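Putative DNA ligase-like protein Rv0938/MT0965 (Mycobacterium tuberculosis, PDB 2IRU) probably joins broken DNA ends together with Ku in mycobacterial non-homologous end joining, the chain here being its manganese-dependent primase-like polymerase domain. Local coordinates at residues Gly26-Gly38 and Leu102-His114. Residues are numbered along the deposited sequence; the frame is centred on the assembly and turned at random.
Sequences GTTKSDIFDYYAG and LAWIAQQAALEVH
Ala-106 sits where helix 29-38 comes closest to helix 102-107: its CB packs 3.8 Å from Phe-33 CA, and the side chains of Ile-32 and Tyr-36 close in around the same methyl. The two helices run nearly antiparallel, at 159°, with their axes 8.6 Å apart, a close spacing consistent with Ala-103 and Ala-106 at the interface. Tyr-36 is buried and lays more surface against the other segment than any other residue here. Ile-105 CG2 lies over one face of its ring, 4.0 Å from Tyr-36 CE2, while Leu-102 CD2 approaches Tyr-36 CD1 obliquely. Past the end of helix 102-107, where Ala-109 turns the chain in a Schellman motif, Tyr-36 OH donates to Leu-111 O at 2.7 Å. That oxygen lies at the ring edge, yet the hydroxyl stands 37° out of its carbonyl plane. Leu-246 N also bonds the hydroxyl.

The outer flank is looser. With CG anti to the backbone N (chi1 -163°), Phe-33 swings its ring toward Ala-103, Phe-33 CE1 to Ala-103 CB 3.7 Å, but stays partly exposed, as does Gln-107. Lys-29, by contrast, is buried: its chain bends at chi3 to bring NZ 2.9 Å from Gln-107 OE1, above the amide plane, and 3.2 Å from Gln-107 O. Thr-15 O is a third acceptor for NZ, and Thr-15 N bonds Gln-107 OE1.

In strand 112-114, His-114 donates from NE2 to Glu-112 OE1. The chemistry implies a greasy helix interface in which the Tyr-36 hydroxyl and Lys-29 amine are paired, Tyr-36 tying helix 29-38 to the backbone entering the strand that carries His-114, probably a substrate ligand.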
ATOM      1  N   GLY A  26     -12.481 -20.332   0.164  1.00  6.14           N
ATOM      2  CA  GLY A  26     -13.802 -20.207  -0.459  1.00  7.14           C
ATOM      3  C   GLY A  26     -14.292 -18.762  -0.542  1.00  6.40           C
ATOM      4  O   GLY A  26     -15.489 -18.517  -0.827  1.00  7.56           O
ATOM      5  N   THR A  27     -13.371 -17.818  -0.335  1.00  7.08           N
ATOM      6  CA  THR A  27     -13.678 -16.383  -0.370  1.00  6.26           C
ATOM      7  C   THR A  27     -14.137 -15.975  -1.771  1.00  6.55           C
ATOM      8  O   THR A  27     -13.465 -16.269  -2.741  1.00  6.05           O
ATOM      9  CB  THR A  27     -12.428 -15.541   0.049  1.00  6.15           C
ATOM     10  OG1 THR A  27     -11.930 -16.039   1.311  1.00  7.05           O
ATOM     11  CG2 THR A  27     -12.841 -14.052   0.189  1.00  6.50           C
ATOM     12  N   THR A  28     -15.307 -15.343  -1.845  1.00  5.22           N
ATOM     13  CA  THR A  28     -16.000 -15.078  -3.123  1.00  7.18           C
ATOM     14  C   THR A  28     -15.923 -13.615  -3.563  1.00  6.53           C
ATOM     15  O   THR A  28     -15.529 -12.710  -2.798  1.00  6.23           O
ATOM     16  CB  THR A  28     -17.504 -15.372  -3.017  1.00  6.41           C
ATOM     17  OG1 THR A  28     -18.093 -14.466  -2.062  1.00  6.67           O
ATOM     18  CG2 THR A  28     -17.788 -16.818  -2.600  1.00  7.94           C
ATOM     19  N   LYS A  29     -16.348 -13.371  -4.790  1.00  6.94           N
ATOM     20  CA  LYS A  29     -16.463 -11.991  -5.264  1.00  7.50           C
ATOM     21  C   LYS A  29     -17.381 -11.192  -4.338  1.00  7.12           C
ATOM     22  O   LYS A  29     -17.055 -10.053  -3.993  1.00  6.86           O
ATOM     23  CB  LYS A  29     -16.975 -11.942  -6.697  1.00  8.32           C
ATOM     24  CG  LYS A  29     -15.992 -12.378  -7.731  1.00  9.75           C
ATOM     25  CD  LYS A  29     -16.484 -12.010  -9.132  1.00  7.93           C
ATOM     26  CE  LYS A  29     -16.415 -10.486  -9.427  1.00 10.50           C
ATOM     27  NZ  LYS A  29     -16.944 -10.050 -10.830  1.00  8.35           N
ATOM     28  N   SER A  30     -18.483 -11.791  -3.880  1.00  7.71           N
ATOM     29  CA  SER A  30     -19.401 -11.118  -2.935  1.00  7.98           C
ATOM     30  C   SER A  30     -18.680 -10.715  -1.633  1.00  7.08           C
ATOM     31  O   SER A  30     -18.840  -9.586  -1.129  1.00  7.30           O
ATOM     32  CB  SER A  30     -20.619 -11.996  -2.629  1.00  9.55           C
ATOM     33  OG  SER A  30     -21.554 -11.305  -1.826  1.00 14.51           O
ATOM     34  N   ASP A  31     -17.876 -11.631  -1.115  1.00  6.68           N
ATOM     35  CA  ASP A  31     -17.076 -11.334   0.088  1.00  6.11           C
ATOM     36  C   ASP A  31     -16.200 -10.102  -0.134  1.00  7.61           C
ATOM     37  O   ASP A  31     -16.076  -9.230   0.747  1.00  7.13           O
ATOM     38  CB  ASP A  31     -16.171 -12.512   0.440  1.00  7.69           C
ATOM     39  CG  ASP A  31     -16.946 -13.710   1.001  1.00  8.43           C
ATOM     40  OD1 ASP A  31     -17.969 -13.514   1.702  1.00  6.54           O
ATOM     41  OD2 ASP A  31     -16.478 -14.838   0.770  1.00  6.36           O
ATOM     42  N   ILE A  32     -15.539 -10.082  -1.281  1.00  6.42           N
ATOM     43  CA  ILE A  32     -14.609  -8.992  -1.612  1.00  8.14           C
ATOM     44  C   ILE A  32     -15.332  -7.646  -1.809  1.00  7.85           C
ATOM     45  O   ILE A  32     -14.862  -6.577  -1.340  1.00  7.32           O
ATOM     46  CB  ILE A  32     -13.719  -9.448  -2.808  1.00 10.11           C
ATOM     47  CG1 ILE A  32     -12.921 -10.734  -2.426  1.00  9.05           C
ATOM     48  CG2 ILE A  32     -12.844  -8.357  -3.339  1.00 13.70           C
ATOM     49  CD1 ILE A  32     -12.086 -10.645  -1.197  1.00 22.61           C
ATOM     50  N   PHE A  33     -16.481  -7.710  -2.485  1.00  7.01           N
ATOM     51  CA  PHE A  33     -17.342  -6.537  -2.696  1.00  7.44           C
ATOM     52  C   PHE A  33     -17.722  -5.928  -1.344  1.00  6.69           C
ATOM     53  O   PHE A  33     -17.603  -4.713  -1.103  1.00  7.51           O
ATOM     54  CB  PHE A  33     -18.580  -6.986  -3.493  1.00  7.13           C
ATOM     55  CG  PHE A  33     -19.371  -5.856  -4.156  1.00 10.15           C
ATOM     56  CD1 PHE A  33     -18.892  -5.199  -5.297  1.00  8.45           C
ATOM     57  CD2 PHE A  33     -20.659  -5.563  -3.704  1.00 13.13           C
ATOM     58  CE1 PHE A  33     -19.694  -4.223  -5.943  1.00  9.20           C
ATOM     59  CE2 PHE A  33     -21.444  -4.590  -4.351  1.00 13.92           C
ATOM     60  CZ  PHE A  33     -20.945  -3.936  -5.464  1.00 12.39           C
ATOM     61  N   ASP A  34     -18.142  -6.790  -0.418  1.00  6.85           N
ATOM     62  CA  ASP A  34     -18.563  -6.296   0.886  1.00  7.98           C
ATOM     63  C   ASP A  34     -17.340  -5.799   1.651  1.00  7.25           C
ATOM     64  O   ASP A  34     -17.422  -4.832   2.370  1.00  8.08           O
ATOM     65  CB  ASP A  34     -19.306  -7.394   1.664  1.00  8.18           C
ATOM     66  CG  ASP A  34     -20.788  -7.525   1.233  1.00 11.83           C
ATOM     67  OD1 ASP A  34     -21.294  -6.674   0.454  1.00 13.08           O
ATOM     68  OD2 ASP A  34     -21.455  -8.474   1.707  1.00 17.15           O
ATOM     69  N   TYR A  35     -16.211  -6.463   1.489  1.00  6.43           N
ATOM     70  CA  TYR A  35     -15.014  -6.003   2.195  1.00  6.33           C
ATOM     71  C   TYR A  35     -14.604  -4.597   1.788  1.00  6.60           C
ATOM     72  O   TYR A  35     -14.374  -3.720   2.652  1.00  6.58           O
ATOM     73  CB  TYR A  35     -13.855  -6.971   2.003  1.00  7.18           C
ATOM     74  CG  TYR A  35     -12.581  -6.381   2.544  1.00  5.92           C
ATOM     75  CD1 TYR A  35     -12.300  -6.385   3.934  1.00  7.06           C
ATOM     76  CD2 TYR A  35     -11.634  -5.818   1.676  1.00  6.31           C
ATOM     77  CE1 TYR A  35     -11.074  -5.834   4.434  1.00  5.99           C
ATOM     78  CE2 TYR A  35     -10.424  -5.235   2.160  1.00  8.24           C
ATOM     79  CZ  TYR A  35     -10.154  -5.251   3.535  1.00  5.18           C
ATOM     80  OH  TYR A  35      -9.014  -4.663   4.064  1.00  7.19           O
ATOM     81  N   TYR A  36     -14.522  -4.364   0.475  1.00  7.28           N
ATOM     82  CA  TYR A  36     -14.056  -3.053   0.019  1.00  6.77           C
ATOM     83  C   TYR A  36     -15.127  -1.965   0.374  1.00  8.14           C
ATOM     84  O   TYR A  36     -14.791  -0.812   0.700  1.00  9.19           O
ATOM     85  CB  TYR A  36     -13.701  -3.106  -1.461  1.00  7.30           C
ATOM     86  CG  TYR A  36     -12.266  -3.546  -1.681  1.00  6.82           C
ATOM     87  CD1 TYR A  36     -11.217  -2.846  -1.049  1.00  7.26           C
ATOM     88  CD2 TYR A  36     -11.947  -4.612  -2.511  1.00  7.21           C
ATOM     89  CE1 TYR A  36      -9.882  -3.205  -1.232  1.00  8.86           C
ATOM     90  CE2 TYR A  36     -10.595  -4.990  -2.715  1.00  6.80           C
ATOM     91  CZ  TYR A  36      -9.572  -4.266  -2.063  1.00  5.43           C
ATOM     92  OH  TYR A  36      -8.234  -4.627  -2.202  1.00  8.08           O
ATOM     93  N   ALA A  37     -16.405  -2.337   0.370  1.00  7.87           N
ATOM     94  CA  ALA A  37     -17.418  -1.422   0.924  1.00  7.96           C
ATOM     95  C   ALA A  37     -17.161  -1.099   2.383  1.00  7.53           C
ATOM     96  O   ALA A  37     -17.297   0.062   2.803  1.00  7.65           O
ATOM     97  CB  ALA A  37     -18.808  -2.008   0.760  1.00  7.65           C
ATOM     98  N   GLY A  38     -16.819  -2.123   3.157  1.00  7.01           N
ATOM     99  CA  GLY A  38     -16.650  -1.981   4.623  1.00  6.58           C
ATOM    100  C   GLY A  38     -15.443  -1.132   4.974  1.00  7.70           C
ATOM    101  O   GLY A  38     -15.442  -0.431   5.998  1.00  7.05           O
ATOM    102  N   LEU A 102     -14.124   1.846  -5.256  1.00  5.80           N
ATOM    103  CA  LEU A 102     -13.663   0.586  -4.656  1.00  6.53           C
ATOM    104  C   LEU A 102     -14.599  -0.581  -5.017  1.00  7.47           C
ATOM    105  O   LEU A 102     -14.141  -1.713  -5.141  1.00  7.21           O
ATOM    106  CB  LEU A 102     -13.513   0.718  -3.145  1.00  6.81           C
ATOM    107  CG  LEU A 102     -12.282   1.506  -2.721  1.00  8.76           C
ATOM    108  CD1 LEU A 102     -12.344   1.925  -1.272  1.00 10.54           C
ATOM    109  CD2 LEU A 102     -10.981   0.747  -3.006  1.00  6.40           C
ATOM    110  N   ALA A 103     -15.891  -0.300  -5.159  1.00  7.33           N
ATOM    111  CA  ALA A 103     -16.807  -1.315  -5.718  1.00  6.87           C
ATOM    112  C   ALA A 103     -16.342  -1.778  -7.124  1.00  6.71           C
ATOM    113  O   ALA A 103     -16.409  -2.973  -7.461  1.00  6.11           O
ATOM    114  CB  ALA A 103     -18.228  -0.812  -5.726  1.00  6.88           C
ATOM    115  N   TRP A 104     -15.888  -0.826  -7.952  1.00  6.02           N
ATOM    116  CA  TRP A 104     -15.335  -1.147  -9.291  1.00  6.54           C
ATOM    117  C   TRP A 104     -14.060  -1.997  -9.131  1.00  7.02           C
ATOM    118  O   TRP A 104     -13.894  -3.018  -9.796  1.00  6.02           O
ATOM    119  CB  TRP A 104     -15.017   0.161 -10.054  1.00  6.89           C
ATOM    120  CG  TRP A 104     -14.365  -0.085 -11.357  1.00  6.73           C
ATOM    121  CD1 TRP A 104     -14.932  -0.661 -12.478  1.00  8.94           C
ATOM    122  CD2 TRP A 104     -12.981   0.114 -11.661  1.00  9.34           C
ATOM    123  NE1 TRP A 104     -13.988  -0.758 -13.478  1.00  8.54           N
ATOM    124  CE2 TRP A 104     -12.789  -0.279 -13.010  1.00  9.08           C
ATOM    125  CE3 TRP A 104     -11.891   0.651 -10.942  1.00  9.40           C
ATOM    126  CZ2 TRP A 104     -11.530  -0.189 -13.641  1.00  8.80           C
ATOM    127  CZ3 TRP A 104     -10.659   0.749 -11.545  1.00  9.35           C
ATOM    128  CH2 TRP A 104     -10.481   0.347 -12.904  1.00  9.94           C
ATOM    129  N   ILE A 105     -13.191  -1.630  -8.191  1.00  6.74           N
ATOM    130  CA  ILE A 105     -11.998  -2.424  -7.908  1.00  7.39           C
ATOM    131  C   ILE A 105     -12.404  -3.898  -7.600  1.00  6.80           C
ATOM    132  O   ILE A 105     -11.837  -4.842  -8.158  1.00  8.20           O
ATOM    133  CB  ILE A 105     -11.245  -1.799  -6.741  1.00  7.62           C
ATOM    134  CG1 ILE A 105     -10.485  -0.542  -7.233  1.00  8.88           C
ATOM    135  CG2 ILE A 105     -10.317  -2.827  -6.060  1.00  7.64           C
ATOM    136  CD1 ILE A 105      -9.361  -0.834  -8.237  1.00  9.37           C
ATOM    137  N   ALA A 106     -13.413  -4.077  -6.762  1.00  6.39           N
ATOM    138  CA  ALA A 106     -13.865  -5.421  -6.400  1.00  8.08           C
ATOM    139  C   ALA A 106     -14.456  -6.141  -7.602  1.00  7.21           C
ATOM    140  O   ALA A 106     -14.134  -7.287  -7.854  1.00  7.08           O
ATOM    141  CB  ALA A 106     -14.899  -5.315  -5.313  1.00  8.28           C
ATOM    142  N   GLN A 107     -15.316  -5.447  -8.358  1.00  6.04           N
ATOM    143  CA  GLN A 107     -15.933  -6.043  -9.521  1.00  6.56           C
ATOM    144  C   GLN A 107     -14.882  -6.510 -10.582  1.00  6.49           C
ATOM    145  O   GLN A 107     -15.078  -7.521 -11.270  1.00  7.91           O
ATOM    146  CB  GLN A 107     -16.973  -5.078 -10.115  1.00  7.21           C
ATOM    147  CG  GLN A 107     -17.409  -5.420 -11.555  1.00  6.40           C
ATOM    148  CD  GLN A 107     -17.987  -6.821 -11.730  1.00  7.20           C
ATOM    149  OE1 GLN A 107     -18.325  -7.525 -10.763  1.00  6.26           O
ATOM    150  NE2 GLN A 107     -18.115  -7.235 -12.994  1.00  6.71           N
ATOM    151  N   GLN A 108     -13.794  -5.750 -10.679  1.00  6.32           N
ATOM    152  CA  GLN A 108     -12.659  -5.990 -11.590  1.00  6.08           C
ATOM    153  C   GLN A 108     -11.823  -7.231 -11.160  1.00  6.01           C
ATOM    154  O   GLN A 108     -10.898  -7.650 -11.900  1.00  6.92           O
ATOM    155  CB  GLN A 108     -11.731  -4.734 -11.605  1.00  5.27           C
ATOM    156  CG  GLN A 108     -12.263  -3.531 -12.417  1.00  7.45           C
ATOM    157  CD  GLN A 108     -12.032  -3.754 -13.894  1.00  8.59           C
ATOM    158  OE1 GLN A 108     -12.969  -4.136 -14.649  1.00 12.58           O
ATOM    159  NE2 GLN A 108     -10.787  -3.643 -14.293  1.00  5.31           N
ATOM    160  N   ALA A 109     -12.099  -7.785  -9.972  1.00  4.89           N
ATOM    161  CA  ALA A 109     -11.200  -8.803  -9.356  1.00  5.42           C
ATOM    162  C   ALA A 109      -9.781  -8.214  -9.176  1.00  4.92           C
ATOM    163  O   ALA A 109      -8.761  -8.927  -9.197  1.00  7.05           O
ATOM    164  CB  ALA A 109     -11.172 -10.114 -10.184  1.00  6.14           C
ATOM    165  N   ALA A 110      -9.729  -6.887  -9.024  1.00  4.94           N
ATOM    166  CA  ALA A 110      -8.445  -6.205  -8.699  1.00  5.13           C
ATOM    167  C   ALA A 110      -8.250  -6.391  -7.185  1.00  6.91           C
ATOM    168  O   ALA A 110      -8.578  -5.485  -6.366  1.00  7.14           O
ATOM    169  CB  ALA A 110      -8.473  -4.712  -9.104  1.00  6.34           C
ATOM    170  N   LEU A 111      -7.770  -7.586  -6.802  1.00  5.83           N
ATOM    171  CA  LEU A 111      -7.600  -7.883  -5.364  1.00  5.92           C
ATOM    172  C   LEU A 111      -6.674  -6.863  -4.752  1.00  6.52           C
ATOM    173  O   LEU A 111      -6.870  -6.442  -3.601  1.00  7.29           O
ATOM    174  CB  LEU A 111      -7.036  -9.314  -5.162  1.00  6.09           C
ATOM    175  CG  LEU A 111      -7.889 -10.402  -5.823  1.00  8.33           C
ATOM    176  CD1 LEU A 111      -7.257 -11.784  -5.523  1.00  6.31           C
ATOM    177  CD2 LEU A 111      -9.397 -10.306  -5.372  1.00 10.47           C
ATOM    178  N   GLU A 112      -5.664  -6.464  -5.520  1.00  6.86           N
ATOM    179  CA  GLU A 112      -4.634  -5.523  -5.020  1.00  5.67           C
ATOM    180  C   GLU A 112      -4.743  -4.136  -5.626  1.00  6.23           C
ATOM    181  O   GLU A 112      -4.905  -3.982  -6.856  1.00  5.17           O
ATOM    182  CB  GLU A 112      -3.244  -6.080  -5.274  1.00  5.90           C
ATOM    183  CG  GLU A 112      -3.011  -7.365  -4.463  1.00  6.31           C
ATOM    184  CD  GLU A 112      -1.569  -7.857  -4.470  1.00  9.13           C
ATOM    185  OE1 GLU A 112      -0.751  -7.318  -5.232  1.00  7.96           O
ATOM    186  OE2 GLU A 112      -1.282  -8.854  -3.752  1.00  8.82           O
ATOM    187  N   VAL A 113      -4.675  -3.144  -4.743  1.00  5.09           N
ATOM    188  CA  VAL A 113      -4.507  -1.724  -5.154  1.00  5.98           C
ATOM    189  C   VAL A 113      -3.118  -1.265  -4.682  1.00  5.79           C
ATOM    190  O   VAL A 113      -2.800  -1.417  -3.503  1.00  5.80           O
ATOM    191  CB  VAL A 113      -5.611  -0.844  -4.536  1.00  6.46           C
ATOM    192  CG1 VAL A 113      -5.446   0.643  -4.906  1.00  8.26           C
ATOM    193  CG2 VAL A 113      -6.972  -1.395  -4.957  1.00  7.03           C
ATOM    194  N   HIS A 114      -2.318  -0.722  -5.595  1.00  4.69           N
ATOM    195  CA  HIS A 114      -0.971  -0.223  -5.290  1.00  6.17           C
ATOM    196  C   HIS A 114      -0.925   1.260  -5.613  1.00  7.24           C
ATOM    197  O   HIS A 114      -1.489   1.683  -6.642  1.00  6.13           O
ATOM    198  CB  HIS A 114       0.056  -0.940  -6.166  1.00  7.17           C
ATOM    199  CG  HIS A 114       0.143  -2.419  -5.930  1.00  6.58           C
ATOM    200  ND1 HIS A 114       1.282  -3.029  -5.452  1.00  8.05           N
ATOM    201  CD2 HIS A 114      -0.759  -3.413  -6.139  1.00  5.89           C
ATOM    202  CE1 HIS A 114       1.076  -4.335  -5.367  1.00  8.00           C
ATOM    203  NE2 HIS A 114      -0.146  -4.599  -5.802  1.00  4.54           N
TER